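Local coordinates for ESAT-6-like protein MAB_3113 (Mycobacterium abscessus, PDB 4I0X) that is of unknown function but belongs to the WXG100 family, is probably secreted, and pairs with MAB_3112 in the EsxEF complex, at residues 16-27 with 72-83. The protein carries 4 engineered substitutions. Numbering follows the deposited sequence.
Sequences IEQVTSRARGFK and LVEGLSQMEEAA. Engineered in segment 72-83: Ser77 (natural residue Asn). With SO4 (sulfate ion), chain M.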
ATOM      1  N   ILE B  16       1.576  -3.494 -20.474  1.00 12.63           N
ATOM      2  CA  ILE B  16       2.371  -3.810 -19.278  1.00 10.50           C
ATOM      3  C   ILE B  16       2.865  -2.536 -18.615  1.00 10.27           C
ATOM      4  O   ILE B  16       2.773  -2.373 -17.407  1.00 10.38           O
ATOM      5  CB  ILE B  16       3.589  -4.703 -19.653  1.00 10.57           C
ATOM      6  CG1 ILE B  16       3.088  -6.053 -20.140  1.00 13.24           C
ATOM      7  CG2 ILE B  16       4.541  -4.856 -18.451  1.00 12.71           C
ATOM      8  CD1 ILE B  16       4.059  -6.867 -20.857  1.00 11.45           C
ATOM      9  N   GLU B  17       3.427  -1.647 -19.424  1.00 10.75           N
ATOM     10  CA  GLU B  17       3.939  -0.395 -18.924  1.00 10.99           C
ATOM     11  C   GLU B  17       2.847   0.466 -18.262  1.00 13.92           C
ATOM     12  O   GLU B  17       3.097   1.055 -17.208  1.00 11.61           O
ATOM     13  CB  GLU B  17       4.668   0.396 -20.005  1.00 12.17           C
ATOM     14  CG  GLU B  17       5.189   1.742 -19.505  1.00 24.26           C
ATOM     15  CD  GLU B  17       6.149   1.593 -18.304  1.00 36.83           C
ATOM     16  OE1 GLU B  17       6.797   0.519 -18.172  1.00 37.96           O
ATOM     17  OE2 GLU B  17       6.242   2.539 -17.488  1.00 36.59           O
ATOM     18  N   GLN B  18       1.650   0.515 -18.850  1.00 11.56           N
ATOM     19  CA  GLN B  18       0.517   1.234 -18.247  1.00 12.69           C
ATOM     20  C   GLN B  18       0.063   0.647 -16.890  1.00 11.15           C
ATOM     21  O   GLN B  18      -0.216   1.387 -15.971  1.00 11.20           O
ATOM     22  CB  GLN B  18      -0.664   1.336 -19.252  1.00 13.12           C
ATOM     23  CG  GLN B  18      -1.956   1.902 -18.705  1.00 13.93           C
ATOM     24  CD  GLN B  18      -1.831   3.275 -18.028  1.00 21.78           C
ATOM     25  OE1 GLN B  18      -2.639   3.621 -17.143  1.00 18.98           O
ATOM     26  NE2 GLN B  18      -0.857   4.076 -18.472  1.00 15.04           N
ATOM     27  N   VAL B  19      -0.006  -0.674 -16.780  1.00 10.62           N
ATOM     28  CA  VAL B  19      -0.396  -1.317 -15.540  1.00 10.14           C
ATOM     29  C   VAL B  19       0.670  -1.034 -14.484  1.00  9.55           C
ATOM     30  O   VAL B  19       0.365  -0.765 -13.323  1.00 11.19           O
ATOM     31  CB  VAL B  19      -0.580  -2.848 -15.732  1.00 10.17           C
ATOM     32  CG1 VAL B  19      -0.816  -3.526 -14.385  1.00  9.94           C
ATOM     33  CG2 VAL B  19      -1.684  -3.115 -16.719  1.00 12.45           C
ATOM     34  N   THR B  20       1.922  -1.051 -14.902  1.00 10.48           N
ATOM     35  CA  THR B  20       3.026  -0.864 -13.974  1.00 11.45           C
ATOM     36  C   THR B  20       2.984   0.555 -13.491  1.00 16.47           C
ATOM     37  O   THR B  20       3.243   0.830 -12.319  1.00 12.85           O
ATOM     38  CB  THR B  20       4.397  -1.151 -14.654  1.00 13.54           C
ATOM     39  OG1 THR B  20       4.326  -2.424 -15.301  1.00 13.82           O
ATOM     40  CG2 THR B  20       5.526  -1.114 -13.628  1.00 14.56           C
ATOM     41  N   SER B  21       2.639   1.455 -14.401  1.00 14.70           N
ATOM     42  CA  SER B  21       2.516   2.863 -14.078  1.00 13.97           C
ATOM     43  C   SER B  21       1.362   3.092 -13.045  1.00 16.05           C
ATOM     44  O   SER B  21       1.502   3.898 -12.116  1.00 11.30           O
ATOM     45  CB  SER B  21       2.345   3.673 -15.363  1.00 13.40           C
ATOM     46  OG  SER B  21       2.085   5.030 -15.106  1.00 29.13           O
ATOM     47  N   ARG B  22       0.276   2.332 -13.161  1.00 10.68           N
ATOM     48  CA  ARG B  22      -0.826   2.426 -12.191  1.00 10.44           C
ATOM     49  C   ARG B  22      -0.400   1.889 -10.808  1.00 13.44           C
ATOM     50  O   ARG B  22      -0.762   2.452  -9.751  1.00 10.13           O
ATOM     51  CB  ARG B  22      -2.055   1.682 -12.691  1.00 10.84           C
ATOM     52  CG  ARG B  22      -2.688   2.313 -13.888  1.00 12.07           C
ATOM     53  CD  ARG B  22      -3.914   1.523 -14.354  1.00 19.19           C
ATOM     54  NE  ARG B  22      -4.513   2.236 -15.452  1.00 15.62           N
ATOM     55  CZ  ARG B  22      -5.792   2.230 -15.805  1.00 15.79           C
ATOM     56  NH1 ARG B  22      -6.693   1.513 -15.165  1.00 16.72           N
ATOM     57  NH2 ARG B  22      -6.152   2.948 -16.842  1.00 17.33           N
ATOM     58  N   ALA B  23       0.420   0.845 -10.821  1.00 12.95           N
ATOM     59  CA  ALA B  23       0.965   0.271  -9.586  1.00 12.44           C
ATOM     60  C   ALA B  23       1.934   1.248  -8.901  1.00 13.15           C
ATOM     61  O   ALA B  23       2.018   1.290  -7.691  1.00 11.94           O
ATOM     62  CB  ALA B  23       1.688  -1.051  -9.880  1.00 11.26           C
ATOM     63  N   ARG B  24       2.685   2.001  -9.683  1.00 11.26           N
ATOM     64  CA  ARG B  24       3.531   3.048  -9.167  1.00 12.06           C
ATOM     65  C   ARG B  24       2.730   4.236  -8.578  1.00 10.09           C
ATOM     66  O   ARG B  24       3.038   4.745  -7.522  1.00 10.30           O
ATOM     67  CB  ARG B  24       4.480   3.488 -10.261  1.00 13.49           C
ATOM     68  CG  ARG B  24       5.397   4.620  -9.897  1.00 32.77           C
ATOM     69  CD  ARG B  24       6.182   5.052 -11.135  1.00 41.24           C
ATOM     70  NE  ARG B  24       6.596   3.878 -11.893  1.00 41.10           N
ATOM     71  CZ  ARG B  24       6.315   3.626 -13.166  1.00 39.64           C
ATOM     72  NH1 ARG B  24       5.629   4.478 -13.917  1.00 48.71           N
ATOM     73  NH2 ARG B  24       6.763   2.503 -13.706  1.00 41.42           N
ATOM     74  N   GLY B  25       1.670   4.626  -9.250  1.00 11.25           N
ATOM     75  CA  GLY B  25       0.762   5.635  -8.771  1.00 16.41           C
ATOM     76  C   GLY B  25       0.125   5.203  -7.478  1.00 16.36           C
ATOM     77  O   GLY B  25      -0.068   6.009  -6.575  1.00 18.01           O
ATOM     78  N   PHE B  26      -0.183   3.926  -7.381  1.00 11.37           N
ATOM     79  CA  PHE B  26      -0.784   3.404  -6.160  1.00 12.58           C
ATOM     80  C   PHE B  26       0.226   3.443  -5.007  1.00 12.24           C
ATOM     81  O   PHE B  26      -0.097   3.913  -3.931  1.00 12.71           O
ATOM     82  CB  PHE B  26      -1.268   1.985  -6.386  1.00 14.37           C
ATOM     83  CG  PHE B  26      -1.959   1.393  -5.214  1.00 13.77           C
ATOM     84  CD1 PHE B  26      -3.213   1.827  -4.842  1.00 10.48           C
ATOM     85  CD2 PHE B  26      -1.368   0.388  -4.498  1.00 13.84           C
ATOM     86  CE1 PHE B  26      -3.863   1.257  -3.750  1.00 14.41           C
ATOM     87  CE2 PHE B  26      -2.024  -0.195  -3.405  1.00 23.29           C
ATOM     88  CZ  PHE B  26      -3.274   0.247  -3.048  1.00 16.78           C
ATOM     89  N   LYS B  27       1.436   2.938  -5.233  1.00 12.36           N
ATOM     90  CA  LYS B  27       2.477   3.010  -4.222  1.00 16.48           C
ATOM     91  C   LYS B  27       2.707   4.435  -3.745  1.00 12.42           C
ATOM     92  O   LYS B  27       2.893   4.669  -2.565  1.00 14.20           O
ATOM     93  CB  LYS B  27       3.790   2.388  -4.742  1.00 13.74           C
ATOM     94  CG  LYS B  27       4.932   2.435  -3.770  1.00 18.09           C
ATOM     95  CD  LYS B  27       5.703   3.732  -3.882  1.00 22.44           C
ATOM     96  CE  LYS B  27       7.157   3.465  -4.018  1.00 28.26           C
ATOM     97  NZ  LYS B  27       7.949   4.734  -4.057  1.00 37.23           N
ATOM     98  N   LEU B  72       5.470  -3.577  -0.013  1.00 13.20           N
ATOM     99  CA  LEU B  72       4.786  -3.051  -1.149  1.00 17.03           C
ATOM    100  C   LEU B  72       5.765  -2.428  -2.178  1.00 21.88           C
ATOM    101  O   LEU B  72       5.619  -2.627  -3.400  1.00 26.54           O
ATOM    102  CB  LEU B  72       3.745  -2.061  -0.649  1.00 24.46           C
ATOM    103  CG  LEU B  72       2.745  -1.595  -1.662  1.00 21.92           C
ATOM    104  CD1 LEU B  72       1.521  -1.198  -0.954  1.00 30.09           C
ATOM    105  CD2 LEU B  72       3.370  -0.426  -2.401  1.00 34.26           C
ATOM    106  N   VAL B  73       6.779  -1.723  -1.691  1.00 18.65           N
ATOM    107  CA  VAL B  73       7.768  -1.130  -2.576  1.00 12.73           C
ATOM    108  C   VAL B  73       8.706  -2.198  -3.195  1.00 18.76           C
ATOM    109  O   VAL B  73       9.104  -2.095  -4.364  1.00 17.66           O
ATOM    110  CB  VAL B  73       8.608  -0.027  -1.890  1.00 27.61           C
ATOM    111  CG1 VAL B  73       7.703   0.951  -1.140  1.00 27.11           C
ATOM    112  CG2 VAL B  73       9.602  -0.627  -0.946  1.00 42.83           C
ATOM    113  N   GLU B  74       9.063  -3.217  -2.428  1.00 14.80           N
ATOM    114  CA  GLU B  74       9.937  -4.252  -2.941  1.00 15.10           C
ATOM    115  C   GLU B  74       9.221  -5.033  -4.059  1.00 16.19           C
ATOM    116  O   GLU B  74       9.831  -5.416  -5.059  1.00 15.10           O
ATOM    117  CB  GLU B  74      10.413  -5.198  -1.830  1.00 25.41           C
ATOM    118  CG  GLU B  74      11.538  -6.145  -2.302  1.00 40.79           C
ATOM    119  CD  GLU B  74      11.786  -7.332  -1.373  1.00 55.44           C
ATOM    120  OE1 GLU B  74      11.215  -7.365  -0.260  1.00 56.23           O
ATOM    121  OE2 GLU B  74      12.553  -8.240  -1.767  1.00 61.62           O
ATOM    122  N   GLY B  75       7.925  -5.267  -3.883  1.00 15.58           N
ATOM    123  CA  GLY B  75       7.128  -5.915  -4.899  1.00 14.31           C
ATOM    124  C   GLY B  75       7.064  -5.079  -6.158  1.00 15.06           C
ATOM    125  O   GLY B  75       7.297  -5.563  -7.265  1.00 14.74           O
ATOM    126  N   LEU B  76       6.740  -3.809  -5.997  1.00 16.76           N
ATOM    127  CA  LEU B  76       6.742  -2.911  -7.134  1.00 10.07           C
ATOM    128  C   LEU B  76       8.095  -2.906  -7.865  1.00 11.45           C
ATOM    129  O   LEU B  76       8.125  -2.881  -9.100  1.00 12.73           O
ATOM    130  CB  LEU B  76       6.344  -1.494  -6.700  1.00 10.66           C
ATOM    131  CG  LEU B  76       6.480  -0.443  -7.764  1.00 14.47           C
ATOM    132  CD1 LEU B  76       5.439  -0.698  -8.829  1.00 12.95           C
ATOM    133  CD2 LEU B  76       6.328   0.951  -7.164  1.00 19.66           C
ATOM    134  N   SER B  77       9.195  -2.920  -7.113  1.00 14.67           N
ATOM    135  CA  SER B  77      10.548  -2.950  -7.683  1.00 16.37           C
ATOM    136  C   SER B  77      10.785  -4.161  -8.546  1.00 14.10           C
ATOM    137  O   SER B  77      11.375  -4.053  -9.599  1.00 14.53           O
ATOM    138  CB  SER B  77      11.632  -2.918  -6.599  1.00 22.41           C
ATOM    139  OG  SER B  77      11.752  -1.605  -6.087  1.00 35.26           O
ATOM    140  N   GLN B  78      10.274  -5.302  -8.108  1.00 13.80           N
ATOM    141  CA  GLN B  78      10.323  -6.510  -8.899  1.00 14.33           C
ATOM    142  C   GLN B  78       9.509  -6.408 -10.197  1.00 13.33           C
ATOM    143  O   GLN B  78       9.943  -6.878 -11.243  1.00 13.65           O
ATOM    144  CB  GLN B  78       9.843  -7.679  -8.051  1.00 14.95           C
ATOM    145  CG  GLN B  78       9.833  -8.970  -8.794  1.00 41.10           C
ATOM    146  CD  GLN B  78       9.773 -10.165  -7.875  1.00 41.44           C
ATOM    147  OE1 GLN B  78       9.586 -10.028  -6.654  1.00 41.79           O
ATOM    148  NE2 GLN B  78       9.936 -11.351  -8.455  1.00 27.92           N
ATOM    149  N   MET B  79       8.336  -5.790 -10.118  1.00 11.85           N
ATOM    150  CA  MET B  79       7.476  -5.586 -11.272  1.00 11.72           C
ATOM    151  C   MET B  79       8.142  -4.682 -12.288  1.00 14.96           C
ATOM    152  O   MET B  79       8.153  -4.976 -13.493  1.00 13.26           O
ATOM    153  CB  MET B  79       6.150  -4.992 -10.817  1.00 12.39           C
ATOM    154  CG  MET B  79       5.289  -5.958 -10.052  1.00 13.92           C
ATOM    155  SD  MET B  79       3.914  -5.167  -9.153  1.00 14.12           S
ATOM    156  CE  MET B  79       2.909  -4.654 -10.506  1.00 13.43           C
ATOM    157  N   GLU B  80       8.717  -3.591 -11.807  1.00 14.01           N
ATOM    158  CA  GLU B  80       9.480  -2.700 -12.669  1.00 14.22           C
ATOM    159  C   GLU B  80      10.675  -3.332 -13.335  1.00 12.95           C
ATOM    160  O   GLU B  80      10.869  -3.127 -14.521  1.00 19.81           O
ATOM    161  CB  GLU B  80       9.878  -1.441 -11.900  1.00 21.09           C
ATOM    162  CG  GLU B  80       8.669  -0.614 -11.489  1.00 20.95           C
ATOM    163  CD  GLU B  80       9.034   0.581 -10.613  1.00 38.62           C
ATOM    164  OE1 GLU B  80       9.942   0.447  -9.756  1.00 42.61           O
ATOM    165  OE2 GLU B  80       8.395   1.647 -10.773  1.00 43.21           O
ATOM    166  N   GLU B  81      11.493  -4.112 -12.618  1.00 13.97           N
ATOM    167  CA  GLU B  81      12.601  -4.835 -13.263  1.00 15.42           C
ATOM    168  C   GLU B  81      12.077  -5.797 -14.329  1.00 14.99           C
ATOM    169  O   GLU B  81      12.639  -5.910 -15.408  1.00 15.64           O
ATOM    170  CB  GLU B  81      13.483  -5.602 -12.222  1.00 16.99           C
ATOM    171  CG  GLU B  81      14.505  -6.558 -12.837  1.00 45.61           C
ATOM    172  CD  GLU B  81      14.934  -7.687 -11.890  1.00 57.61           C
ATOM    173  OE1 GLU B  81      15.007  -7.461 -10.659  1.00 61.27           O
ATOM    174  OE2 GLU B  81      15.199  -8.810 -12.381  1.00 60.19           O
ATOM    175  N   ALA B  82      10.990  -6.489 -14.033  1.00 14.11           N
ATOM    176  CA  ALA B  82      10.405  -7.394 -15.002  1.00 13.92           C
ATOM    177  C   ALA B  82       9.894  -6.661 -16.267  1.00 13.08           C
ATOM    178  O   ALA B  82      10.090  -7.106 -17.396  1.00 13.47           O
ATOM    179  CB  ALA B  82       9.299  -8.171 -14.351  1.00 13.50           C
ATOM    180  N   ALA B  83       9.236  -5.524 -16.078  1.00 12.34           N
ATOM    181  CA  ALA B  83       8.694  -4.801 -17.223  1.00 12.73           C
ATOM    182  C   ALA B  83       9.839  -4.248 -18.039  1.00 15.41           C
ATOM    183  O   ALA B  83       9.811  -4.273 -19.283  1.00 15.61           O
ATOM    184  CB  ALA B  83       7.794  -3.697 -16.760  1.00 15.49           C
TER
HETATM  185  S   SO4 M 201      -9.789   2.141 -16.816  1.00 42.49           S
HETATM  186  O1  SO4 M 201      -9.702   1.758 -15.412  1.00 42.70           O
HETATM  187  O2  SO4 M 201     -11.123   2.657 -17.098  1.00 50.93           O
HETATM  188  O3  SO4 M 201      -8.818   3.183 -17.082  1.00 39.55           O
HETATM  189  O4  SO4 M 201      -9.526   1.005 -17.734  1.00 36.88           O
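Arg24 sends CG anti to its backbone N (chi1 178°) and then bends at chi3, which turns the guanidinium across the end of Glu80, itself straight beyond CG. The two flat groups come out nearly coplanar. Arg24 NE donates to Glu80 OE2 at 3.1 Å, almost straight, meeting the oxygen nearly along its C-O axis; Arg24 NH2 adds only a weak bond to the same atom. Glu17 OE2 lies at another edge of the guanidinium, a long ion pair, while Glu17 OE1 is bonded to His87. Glu17, two turns before Arg24, and Arg24 are thus both tied to helix 52-87, by His87 and Glu80.

Next to this salt bridge, Leu76 is a knob in the hole formed by Thr20, Ala23, Arg24 and Lys27. Leu76 CD1 lies 3.9 Å from Ala23 CB, while Leu76 CD2 rests on Lys27 CB. Lys27 CG lies 3.5 Å from Leu72 CD2, and farther out Lys27 CE reaches Val73 CG1. Ala23 CB also takes Met79 CE at 3.9 Å, and at the other end Ile16 CG2 packs on Ala83 CB. Thr20 OG1 bonds back to Ile16 O at 2.6 Å and is also hydrogen-bonded to Tyr45 of the MAB_3112 chain, whose Trp37 packs on Ile16.

The axes of segments 16-27 and 72-83 approach to 10.4 Å, with their N-to-C directions 160° apart: an antiparallel helical hairpin, the WXG100 fold, here paired with a second chain.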